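Local coordinates for glycerol dehydratase (Clostridium butyricum, PDB 1R9D), which probably dehydrates glycerol without coenzyme B12, as a lyase of the glycyl radical enzyme family related to pyruvate formate-lyase, at residues Arg31-Thr36 with Lys120-Tyr125; Asp150-Gly155 with Lys500-Ala505; Phe306-Ile311 with Leu363-His368; Tyr405-Val410 with Ser725-Lys730. All coordinates share one frame; numbering follows the deposited sequence.

Contact 1. Residues Arg31-Thr36 with Lys120-Tyr125; sequences RAILIT and KDVFEY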
# COMPACT_ATOMS: atom_id res chain seq x y z
N ARG A 31 -26.12 -1.56 7.70
CA ARG A 31 -24.81 -1.84 7.12
C ARG A 31 -23.73 -0.87 7.57
O ARG A 31 -22.62 -1.28 7.92
CB ARG A 31 -24.87 -1.84 5.58
CG ARG A 31 -23.53 -2.25 4.95
CD ARG A 31 -23.50 -2.05 3.44
NE ARG A 31 -22.22 -2.47 2.86
CZ ARG A 31 -21.09 -1.78 2.93
NH1 ARG A 31 -21.05 -0.61 3.56
NH2 ARG A 31 -19.98 -2.26 2.37
N ALA A 32 -24.05 0.42 7.58
CA ALA A 32 -23.09 1.44 7.98
C ALA A 32 -22.57 1.21 9.39
O ALA A 32 -21.38 1.35 9.66
CB ALA A 32 -23.73 2.83 7.89
N ILE A 33 -23.48 0.85 10.30
CA ILE A 33 -23.09 0.60 11.68
C ILE A 33 -22.18 -0.63 11.78
O ILE A 33 -21.18 -0.60 12.49
CB ILE A 33 -24.35 0.40 12.57
CG1 ILE A 33 -24.95 1.75 12.97
CG2 ILE A 33 -23.99 -0.36 13.84
CD1 ILE A 33 -25.30 2.66 11.81
N LEU A 34 -22.53 -1.68 11.06
CA LEU A 34 -21.76 -2.92 11.08
C LEU A 34 -20.35 -2.83 10.51
O LEU A 34 -19.41 -3.36 11.09
CB LEU A 34 -22.54 -4.03 10.37
CG LEU A 34 -23.81 -4.49 11.08
CD1 LEU A 34 -24.53 -5.51 10.23
CD2 LEU A 34 -23.46 -5.10 12.44
N ILE A 35 -20.18 -2.16 9.37
CA ILE A 35 -18.85 -2.05 8.79
C ILE A 35 -17.97 -1.17 9.68
O ILE A 35 -16.76 -1.39 9.79
CB ILE A 35 -18.89 -1.48 7.34
CG1 ILE A 35 -17.51 -1.66 6.68
CG2 ILE A 35 -19.28 -0.01 7.35
CD1 ILE A 35 -17.50 -1.38 5.19
N THR A 36 -18.58 -0.18 10.33
CA THR A 36 -17.85 0.72 11.22
C THR A 36 -17.35 -0.06 12.43
O THR A 36 -16.21 0.10 12.87
CB THR A 36 -18.76 1.88 11.71
OG1 THR A 36 -19.17 2.67 10.59
CG2 THR A 36 -18.03 2.77 12.70
N LYS A 120 -24.29 9.41 13.24
CA LYS A 120 -23.34 10.37 13.79
C LYS A 120 -21.97 9.74 14.05
O LYS A 120 -20.94 10.29 13.64
CB LYS A 120 -23.87 10.98 15.09
CG LYS A 120 -25.06 11.90 14.90
CD LYS A 120 -25.59 12.41 16.23
CE LYS A 120 -26.77 13.35 16.04
NZ LYS A 120 -27.32 13.83 17.34
N ASP A 121 -21.96 8.59 14.71
CA ASP A 121 -20.70 7.91 15.00
C ASP A 121 -20.01 7.44 13.72
O ASP A 121 -18.78 7.39 13.65
CB ASP A 121 -20.94 6.70 15.91
CG ASP A 121 -19.64 6.03 16.33
OD1 ASP A 121 -18.85 6.67 17.06
OD2 ASP A 121 -19.40 4.87 15.93
N VAL A 122 -20.80 7.08 12.72
CA VAL A 122 -20.26 6.62 11.45
C VAL A 122 -19.45 7.75 10.80
O VAL A 122 -18.31 7.55 10.40
CB VAL A 122 -21.39 6.18 10.49
CG1 VAL A 122 -20.80 5.75 9.15
CG2 VAL A 122 -22.17 5.03 11.11
N PHE A 123 -20.06 8.93 10.71
CA PHE A 123 -19.39 10.10 10.13
C PHE A 123 -18.11 10.41 10.90
O PHE A 123 -17.10 10.77 10.31
CB PHE A 123 -20.31 11.33 10.19
CG PHE A 123 -21.59 11.17 9.42
CD1 PHE A 123 -22.79 11.65 9.94
CD2 PHE A 123 -21.61 10.56 8.17
CE1 PHE A 123 -23.99 11.51 9.24
CE2 PHE A 123 -22.80 10.42 7.45
CZ PHE A 123 -23.99 10.90 7.99
N GLU A 124 -18.16 10.26 12.22
CA GLU A 124 -17.00 10.53 13.06
C GLU A 124 -15.85 9.56 12.81
O GLU A 124 -14.71 9.97 12.66
CB GLU A 124 -17.39 10.50 14.54
CG GLU A 124 -16.28 10.92 15.48
CD GLU A 124 -16.69 10.83 16.94
OE1 GLU A 124 -17.74 11.40 17.30
OE2 GLU A 124 -15.95 10.18 17.72
N TYR A 125 -16.15 8.26 12.77
CA TYR A 125 -15.09 7.28 12.56
C TYR A 125 -14.42 7.38 11.19
O TYR A 125 -13.19 7.40 11.10
CB TYR A 125 -15.61 5.85 12.71
CG TYR A 125 -14.53 4.83 12.38
CD1 TYR A 125 -13.49 4.58 13.27
CD2 TYR A 125 -14.51 4.19 11.14
CE1 TYR A 125 -12.45 3.71 12.93
CE2 TYR A 125 -13.47 3.32 10.79
CZ TYR A 125 -12.44 3.09 11.69
OH TYR A 125 -11.41 2.26 11.35

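Contact 2. Residues Asp150-Gly155 with Lys500-Ala505; sequences DVFTVG and KHMCCA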
# COMPACT_ATOMS: atom_id res chain seq x y z
N ASP A 150 -16.28 22.78 -14.15
CA ASP A 150 -17.53 22.53 -14.87
C ASP A 150 -17.30 22.03 -16.29
O ASP A 150 -18.06 22.38 -17.20
CB ASP A 150 -18.41 23.80 -14.92
CG ASP A 150 -19.14 24.07 -13.62
OD1 ASP A 150 -19.18 23.17 -12.75
OD2 ASP A 150 -19.69 25.18 -13.47
N VAL A 151 -16.26 21.23 -16.50
CA VAL A 151 -15.98 20.68 -17.82
C VAL A 151 -16.24 19.17 -17.80
O VAL A 151 -16.77 18.61 -18.76
CB VAL A 151 -14.53 20.95 -18.26
CG1 VAL A 151 -14.21 20.18 -19.54
CG2 VAL A 151 -14.33 22.44 -18.50
N PHE A 152 -15.86 18.51 -16.71
CA PHE A 152 -16.08 17.08 -16.59
C PHE A 152 -16.29 16.70 -15.12
O PHE A 152 -16.05 17.52 -14.23
CB PHE A 152 -14.90 16.30 -17.19
CG PHE A 152 -13.60 16.47 -16.44
CD1 PHE A 152 -13.33 15.71 -15.30
CD2 PHE A 152 -12.66 17.40 -16.86
CE1 PHE A 152 -12.14 15.88 -14.60
CE2 PHE A 152 -11.46 17.58 -16.16
CZ PHE A 152 -11.20 16.81 -15.03
N THR A 153 -16.75 15.48 -14.88
CA THR A 153 -16.97 15.00 -13.52
C THR A 153 -16.49 13.56 -13.38
O THR A 153 -16.75 12.73 -14.24
CB THR A 153 -18.46 15.04 -13.11
OG1 THR A 153 -18.61 14.41 -11.83
CG2 THR A 153 -19.32 14.30 -14.13
N VAL A 154 -15.78 13.29 -12.29
CA VAL A 154 -15.29 11.94 -12.02
C VAL A 154 -15.92 11.50 -10.71
O VAL A 154 -15.38 10.67 -9.99
CB VAL A 154 -13.75 11.91 -11.88
CG1 VAL A 154 -13.10 12.13 -13.25
CG2 VAL A 154 -13.28 12.97 -10.91
N GLY A 155 -17.10 12.05 -10.42
CA GLY A 155 -17.78 11.70 -9.19
C GLY A 155 -18.22 10.26 -8.99
O GLY A 155 -18.21 9.76 -7.86
N LYS A 500 -6.65 15.27 -20.37
CA LYS A 500 -5.48 14.86 -19.61
C LYS A 500 -5.79 14.84 -18.11
O LYS A 500 -5.50 13.86 -17.42
CB LYS A 500 -4.31 15.80 -19.86
CG LYS A 500 -3.02 15.35 -19.18
CD LYS A 500 -2.22 16.52 -18.61
CE LYS A 500 -1.79 17.50 -19.68
NZ LYS A 500 -0.98 18.61 -19.10
N HIS A 501 -6.39 15.91 -17.60
CA HIS A 501 -6.69 15.96 -16.17
C HIS A 501 -7.82 15.03 -15.73
O HIS A 501 -7.83 14.57 -14.59
CB HIS A 501 -6.94 17.40 -15.75
CG HIS A 501 -5.69 18.22 -15.72
ND1 HIS A 501 -4.69 18.00 -14.80
CD2 HIS A 501 -5.24 19.19 -16.55
CE1 HIS A 501 -3.66 18.80 -15.07
NE2 HIS A 501 -3.97 19.53 -16.13
N MET A 502 -8.76 14.75 -16.63
CA MET A 502 -9.85 13.84 -16.31
C MET A 502 -9.27 12.44 -16.13
O MET A 502 -9.60 11.72 -15.19
CB MET A 502 -10.89 13.82 -17.44
CG MET A 502 -11.90 12.68 -17.33
SD MET A 502 -13.12 12.67 -18.67
CE MET A 502 -12.10 12.16 -20.06
N CYS A 503 -8.38 12.05 -17.04
CA CYS A 503 -7.78 10.72 -16.96
C CYS A 503 -6.84 10.59 -15.77
O CYS A 503 -6.78 9.54 -15.13
CB CYS A 503 -7.08 10.39 -18.28
SG CYS A 503 -8.27 10.16 -19.63
N CYS A 504 -6.13 11.66 -15.45
CA CYS A 504 -5.23 11.64 -14.30
C CYS A 504 -6.06 11.52 -13.02
O CYS A 504 -5.70 10.76 -12.11
CB CYS A 504 -4.37 12.91 -14.25
SG CYS A 504 -3.16 13.01 -15.59
N ALA A 505 -7.17 12.25 -12.95
CA ALA A 505 -8.05 12.21 -11.78
C ALA A 505 -8.59 10.78 -11.61
O ALA A 505 -8.63 10.25 -10.49
CB ALA A 505 -9.21 13.19 -11.95

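Contact 3. Residues Phe306-Ile311 with Leu363-His368; sequences FAQELI and LEAAVH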
# COMPACT_ATOMS: atom_id res chain seq x y z
N PHE A 306 -43.92 -22.63 -14.51
CA PHE A 306 -43.23 -22.38 -13.25
C PHE A 306 -41.84 -21.79 -13.51
O PHE A 306 -41.37 -20.94 -12.76
CB PHE A 306 -43.10 -23.66 -12.42
CG PHE A 306 -42.57 -23.43 -11.03
CD1 PHE A 306 -43.16 -22.47 -10.21
CD2 PHE A 306 -41.49 -24.15 -10.55
CE1 PHE A 306 -42.67 -22.23 -8.92
CE2 PHE A 306 -40.99 -23.92 -9.27
CZ PHE A 306 -41.58 -22.96 -8.45
N ALA A 307 -41.19 -22.26 -14.57
CA ALA A 307 -39.87 -21.74 -14.92
C ALA A 307 -40.04 -20.25 -15.22
O ALA A 307 -39.23 -19.43 -14.79
CB ALA A 307 -39.32 -22.46 -16.16
N GLN A 308 -41.10 -19.90 -15.93
CA GLN A 308 -41.36 -18.51 -16.27
C GLN A 308 -41.69 -17.70 -15.02
O GLN A 308 -41.28 -16.55 -14.90
CB GLN A 308 -42.52 -18.40 -17.27
CG GLN A 308 -42.80 -16.97 -17.72
CD GLN A 308 -41.67 -16.36 -18.54
OE1 GLN A 308 -41.29 -16.90 -19.58
NE2 GLN A 308 -41.14 -15.24 -18.08
N GLU A 309 -42.43 -18.28 -14.08
CA GLU A 309 -42.77 -17.55 -12.85
C GLU A 309 -41.51 -17.26 -12.03
O GLU A 309 -41.39 -16.20 -11.42
CB GLU A 309 -43.78 -18.35 -12.01
CG GLU A 309 -44.23 -17.64 -10.73
CD GLU A 309 -45.37 -18.36 -10.01
OE1 GLU A 309 -45.39 -19.61 -10.02
OE2 GLU A 309 -46.24 -17.68 -9.43
N LEU A 310 -40.56 -18.19 -12.04
CA LEU A 310 -39.31 -18.01 -11.30
C LEU A 310 -38.49 -16.88 -11.92
O LEU A 310 -37.87 -16.07 -11.21
CB LEU A 310 -38.50 -19.30 -11.29
CG LEU A 310 -39.05 -20.42 -10.40
CD1 LEU A 310 -38.23 -21.68 -10.58
CD2 LEU A 310 -39.02 -19.96 -8.95
N ILE A 311 -38.47 -16.83 -13.25
CA ILE A 311 -37.74 -15.77 -13.94
C ILE A 311 -38.42 -14.44 -13.61
O ILE A 311 -37.75 -13.44 -13.35
CB ILE A 311 -37.73 -16.03 -15.47
CG1 ILE A 311 -36.87 -17.26 -15.77
CG2 ILE A 311 -37.17 -14.81 -16.21
CD1 ILE A 311 -36.75 -17.61 -17.24
N LEU A 363 -37.67 -12.12 -22.63
CA LEU A 363 -38.49 -11.13 -23.31
C LEU A 363 -39.89 -11.17 -22.70
O LEU A 363 -40.52 -10.13 -22.49
CB LEU A 363 -38.54 -11.44 -24.81
CG LEU A 363 -37.21 -11.39 -25.57
CD1 LEU A 363 -37.43 -11.79 -27.03
CD2 LEU A 363 -36.63 -9.99 -25.50
N GLU A 364 -40.37 -12.37 -22.42
CA GLU A 364 -41.70 -12.55 -21.84
C GLU A 364 -41.77 -11.91 -20.45
O GLU A 364 -42.75 -11.24 -20.12
CB GLU A 364 -42.02 -14.05 -21.74
CG GLU A 364 -43.50 -14.37 -21.61
CD GLU A 364 -44.24 -14.27 -22.93
OE1 GLU A 364 -45.48 -14.39 -22.93
OE2 GLU A 364 -43.58 -14.07 -23.98
N ALA A 365 -40.73 -12.11 -19.65
CA ALA A 365 -40.68 -11.55 -18.30
C ALA A 365 -40.81 -10.03 -18.27
O ALA A 365 -41.42 -9.47 -17.36
CB ALA A 365 -39.38 -11.97 -17.60
N ALA A 366 -40.23 -9.36 -19.26
CA ALA A 366 -40.31 -7.90 -19.30
C ALA A 366 -41.77 -7.44 -19.40
O ALA A 366 -42.14 -6.41 -18.82
CB ALA A 366 -39.51 -7.36 -20.49
N VAL A 367 -42.58 -8.20 -20.12
CA VAL A 367 -43.99 -7.85 -20.28
C VAL A 367 -44.82 -8.28 -19.06
O VAL A 367 -45.83 -7.65 -18.74
CB VAL A 367 -44.59 -8.50 -21.54
CG1 VAL A 367 -46.03 -8.02 -21.74
CG2 VAL A 367 -43.74 -8.15 -22.75
N HIS A 368 -44.39 -9.34 -18.39
CA HIS A 368 -45.09 -9.84 -17.21
C HIS A 368 -44.94 -8.89 -16.02
O HIS A 368 -45.90 -8.61 -15.31
CB HIS A 368 -44.55 -11.21 -16.80
CG HIS A 368 -45.11 -12.35 -17.59
ND1 HIS A 368 -44.83 -13.67 -17.29
CD2 HIS A 368 -45.93 -12.38 -18.66
CE1 HIS A 368 -45.45 -14.45 -18.15
NE2 HIS A 368 -46.13 -13.70 -18.99

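Contact 4. Residues Tyr405-Val410 with Ser725-Lys730; sequences YYNDEV and SYFDQK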
# COMPACT_ATOMS: atom_id res chain seq x y z
N TYR A 405 -31.01 -2.56 -28.38
CA TYR A 405 -30.45 -3.42 -29.43
C TYR A 405 -28.96 -3.15 -29.60
O TYR A 405 -28.55 -1.99 -29.63
CB TYR A 405 -31.15 -3.18 -30.77
CG TYR A 405 -32.64 -3.48 -30.77
CD1 TYR A 405 -33.55 -2.59 -30.20
CD2 TYR A 405 -33.13 -4.67 -31.30
CE1 TYR A 405 -34.92 -2.88 -30.18
CE2 TYR A 405 -34.49 -4.97 -31.28
CZ TYR A 405 -35.38 -4.07 -30.72
OH TYR A 405 -36.73 -4.35 -30.70
N TYR A 406 -28.16 -4.21 -29.70
CA TYR A 406 -26.71 -4.09 -29.86
C TYR A 406 -26.21 -4.83 -31.08
O TYR A 406 -26.64 -5.96 -31.35
CB TYR A 406 -26.00 -4.59 -28.60
CG TYR A 406 -26.37 -3.78 -27.39
CD1 TYR A 406 -27.50 -4.09 -26.63
CD2 TYR A 406 -25.63 -2.66 -27.04
CE1 TYR A 406 -27.88 -3.29 -25.56
CE2 TYR A 406 -26.00 -1.85 -25.97
CZ TYR A 406 -27.13 -2.18 -25.23
OH TYR A 406 -27.51 -1.38 -24.18
N ASN A 407 -25.28 -4.21 -31.79
CA ASN A 407 -24.73 -4.75 -33.03
C ASN A 407 -23.45 -5.57 -32.93
O ASN A 407 -22.37 -5.02 -32.77
CB ASN A 407 -24.53 -3.57 -34.00
CG ASN A 407 -24.16 -4.02 -35.40
OD1 ASN A 407 -24.28 -5.20 -35.74
ND2 ASN A 407 -23.73 -3.07 -36.23
N ASP A 408 -23.58 -6.89 -33.01
CA ASP A 408 -22.45 -7.82 -32.96
C ASP A 408 -21.41 -7.49 -34.03
O ASP A 408 -20.20 -7.60 -33.80
CB ASP A 408 -22.92 -9.24 -33.24
CG ASP A 408 -23.45 -9.96 -32.02
OD1 ASP A 408 -23.83 -9.30 -31.03
OD2 ASP A 408 -23.49 -11.21 -32.07
N GLU A 409 -21.89 -7.10 -35.20
CA GLU A 409 -21.02 -6.82 -36.34
C GLU A 409 -20.01 -5.70 -36.12
O GLU A 409 -18.95 -5.68 -36.75
CB GLU A 409 -21.88 -6.54 -37.58
CG GLU A 409 -22.87 -7.67 -37.93
CD GLU A 409 -22.20 -8.99 -38.29
OE1 GLU A 409 -21.15 -8.96 -38.97
OE2 GLU A 409 -22.73 -10.06 -37.92
N VAL A 410 -20.33 -4.76 -35.23
CA VAL A 410 -19.41 -3.67 -34.92
C VAL A 410 -18.69 -3.96 -33.60
O VAL A 410 -17.47 -3.81 -33.49
CB VAL A 410 -20.16 -2.31 -34.75
CG1 VAL A 410 -19.23 -1.27 -34.13
CG2 VAL A 410 -20.64 -1.82 -36.10
N SER A 725 -30.84 -1.81 -41.06
CA SER A 725 -30.16 -0.86 -41.93
C SER A 725 -29.13 -0.05 -41.16
O SER A 725 -28.03 0.21 -41.67
CB SER A 725 -31.17 0.09 -42.59
OG SER A 725 -30.48 1.06 -43.36
N TYR A 726 -29.47 0.35 -39.95
CA TYR A 726 -28.55 1.12 -39.13
C TYR A 726 -27.33 0.26 -38.77
O TYR A 726 -26.19 0.71 -38.84
CB TYR A 726 -29.25 1.63 -37.86
CG TYR A 726 -28.34 2.34 -36.88
CD1 TYR A 726 -27.63 3.49 -37.26
CD2 TYR A 726 -28.19 1.87 -35.58
CE1 TYR A 726 -26.78 4.14 -36.36
CE2 TYR A 726 -27.35 2.50 -34.67
CZ TYR A 726 -26.65 3.64 -35.07
OH TYR A 726 -25.79 4.23 -34.18
N PHE A 727 -27.58 -0.99 -38.40
CA PHE A 727 -26.50 -1.89 -38.03
C PHE A 727 -25.64 -2.29 -39.24
O PHE A 727 -24.44 -2.47 -39.10
CB PHE A 727 -27.05 -3.14 -37.33
CG PHE A 727 -27.43 -2.90 -35.88
CD1 PHE A 727 -27.30 -1.63 -35.31
CD2 PHE A 727 -27.92 -3.93 -35.09
CE1 PHE A 727 -27.66 -1.40 -33.97
CE2 PHE A 727 -28.28 -3.72 -33.76
CZ PHE A 727 -28.15 -2.46 -33.21
N ASP A 728 -26.25 -2.41 -40.41
CA ASP A 728 -25.48 -2.75 -41.61
C ASP A 728 -24.53 -1.61 -41.93
O ASP A 728 -23.46 -1.82 -42.52
CB ASP A 728 -26.39 -3.01 -42.81
CG ASP A 728 -27.22 -4.28 -42.66
OD1 ASP A 728 -26.83 -5.17 -41.87
OD2 ASP A 728 -28.26 -4.40 -43.35
N GLN A 729 -24.92 -0.39 -41.54
CA GLN A 729 -24.12 0.82 -41.77
C GLN A 729 -23.09 1.01 -40.66
O GLN A 729 -22.43 2.04 -40.59
CB GLN A 729 -25.02 2.05 -41.83
CG GLN A 729 -26.05 2.08 -42.96
CD GLN A 729 -25.49 2.64 -44.25
OE1 GLN A 729 -24.82 1.95 -45.01
NE2 GLN A 729 -25.76 3.92 -44.49
N LYS A 730 -22.99 0.02 -39.78
CA LYS A 730 -22.03 0.01 -38.68
C LYS A 730 -22.40 0.82 -37.44
O LYS A 730 -21.52 1.34 -36.76
CB LYS A 730 -20.64 0.43 -39.18
CG LYS A 730 -20.11 -0.44 -40.32
CD LYS A 730 -20.13 -1.91 -39.95
CE LYS A 730 -19.65 -2.80 -41.09
NZ LYS A 730 -19.78 -4.24 -40.73
O HOH W 1 -17.90 -4.02 -38.79

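Contact 1. Residues Arg31-Thr36 with Lys120-Tyr125
Thr36 overlaps Val122 and Tyr125 with its two branches, one polar and one apolar. Its OG1 lies 3.8 Å from Val122 CG1 and almost as near to CG2, so the fork of the valine closes over the hydroxyl. The methyl CG2, anti to the backbone N, packs 3.9 Å from Tyr125 CB, touching the start of the ring obliquely; the two side chains slide past each other in opposite directions. Polar as it is, the hydroxyl beside the two Val122 methyls is satisfied elsewhere: OG1 is bonded to Ala32 O at 2.7 Å, one turn back in its own helix, and also to Trp126 NE1, just beyond the other segment. Ala32 O thus takes two bonds, from Thr36 N and Thr36 OG1, which arrive from opposite faces of the carbonyl plane.

The remaining contact is apolar. Val122 CG2 meets Ile33 CD1 at 4.0 Å, the two side chains crossing at about a right angle, and stands 4.2 Å from Ala32 CB. Asp121 only brushes the methyl of Thr36; its OD2 forms a salt bridge with Lys40, farther along the first helix, while Tyr125 OH is bonded to Glu43.

No hydrogen bond joins the two segments, whose axes approach to 9.7 Å at 43°, with Thr36 and Val122 at the nearest backbone point. Helix 30-40 is thereby packed on the last turns of helix 113-125; its Leu34 side rests on helix 47-61, which Tyr125 also touches through Arg50.

Contact 2. Residues Asp150-Gly155 with Lys500-Ala505
Phe152 and Met502 make the CH-pi part of the contact. The phenyl ring lies flat against the start of the methionine side chain, with Met502 CB 3.6 Å from the ring centroid and only 8° off the normal. Phe152 CG stands between its backbone N and carbonyl carbon (chi1 66°), and the far atoms CE1 and CZ lie against Met502 CA, which sits over the same face, 3.5 Å from Phe152 CE1. Sulfur adds a Met-aromatic contact of oblique geometry, SD being 5.0 Å from the centroid.

This is strand-on-helix packing: the short strand 152-153 pairs antiparallel with strand 449-452 at the margin of a mixed sheet and lays Phe152, and Val154 just after it, on the long helix 484-516. Phe451 of the neighbouring strand touches both Phe152 and Met502, and helix 141-147 adds Val147 beside the phenylalanine.

Aliphatic contacts continue the packing at Val154, whose two methyls divide the work. CG1 lies 4.3 Å from Met502 CG, with the carbonyl O of Met502 also close by, and CG2 meets Ala505 CB at 4.2 Å.

No hydrogen bond crosses between the two segments. Gly155 N donates to Thr153 OG1 at 3.1 Å in an ST turn that starts at Thr153, the last residue of the strand. The buried His501, whose backbone C lies 3.9 Å from Phe152 CZ, has its ND1 bonded to Thr143 OG1 of helix 141-147.

Contact 3. Residues Phe306-Ile311 with Leu363-His368
Helices 304-317 and 357-369 pack at 64° through the long side chain of Gln308, which is laid across one turn of the second helix. Its CG is anti to the backbone N and the chain bends at chi2 (67°), which turns CD toward Glu364. The carboxamide then lies against the helix surface: OE1 is 3.6 Å from Glu364 CB, and NE2 is 3.7 Å from Ala365 CB. Farther back along the side chain, CG touches His368 CE1 at 3.7 Å, with the amide and imidazole planes 79° apart. Ile311, one turn after Gln308, supplies the apolar contact, its CG2 resting 3.9 Å from Ala365 CB where the two backbones come closest.

Polar ends find their partners beyond the segments. Gln308 NE2 is bonded to both Asp312 OD1 and Met361 O, tying its own helix to the early part of the other. Asp312 uses its second oxygen, OD2, for His368 ND1, and His368 NE2 meets Ser7 OG; Glu364 holds Ser7 N and forms a salt bridge with Arg391.

No direct hydrogen bond spans the two segments. Between Gln308 and His368 the polar link runs through Asp312, which, with Met361 O and Ser7 OG, probably fixes the rotation of the amide and the imidazole. Both ring nitrogens of the buried His368 and the amide nitrogen of Gln308 are thus engaged, and His368 joins both helices to the N-terminal arm of the chain.

Contact 4. Residues Tyr405-Val410 with Ser725-Lys730
Asn407 and Phe727 are stacked with amide and ring planes only 3° apart, the amide parallel to the ring but offset toward Phe727 CB. The asparagine is the N-cap of helix 408-417, at the point where strand 404-407 passes into that helix. CB does the work over the ring centre, 3.4 Å from the centroid in a CH-pi contact. Asn407 CG is anti to the backbone N (chi1 -171°), which puts it over Phe727 CG at 3.5 Å; ND2 lies beyond, at Phe727 O.

Both amide ends are used. OD1 accepts a weak capping bond from Glu409 N, and ND2 makes a weak bond of 3.0 Å to Phe727 O besides a second bond to Gly731 O. The strand also meets the far end of the ring, with Tyr405 O at the edge, 3.6 Å from Phe727 CZ.

Helix 712-728 ends here in a Schellman motif, with Lys730 at positive phi as the C-prime residue, and the chain turns into strand 733-738, which pairs antiparallel with strand 404-407. The contact thus joins the C-terminal glycine radical region to the pyruvate formate lyase-like part of the chain. Val410 CG2 packs against the turn, 3.3 Å from Lys730 O. A water also bridges the segments, donating to Glu409 O at 2.8 Å and accepting from Lys730 NZ at 2.7 Å.

Contacts 2, 3 and 4 are buried, whereas contact 1 is partly buried and about 28 Å from the chain centre, the farthest of the four. Contacts 1 and 3 each pair two helices; contacts 2 and 4 set a strand and the residues after it on a helix, each with a phenyl face covered, though the ring belongs to the strand in contact 2 and to the helix in contact 4. Contact 4 alone has a direct hydrogen bond, a weak one, and a water bridge between its segments, and alone reaches the glycine radical region. Contacts 3 and 4 come within about 8 Å at their nearest atoms, and strand 375-380 touches both.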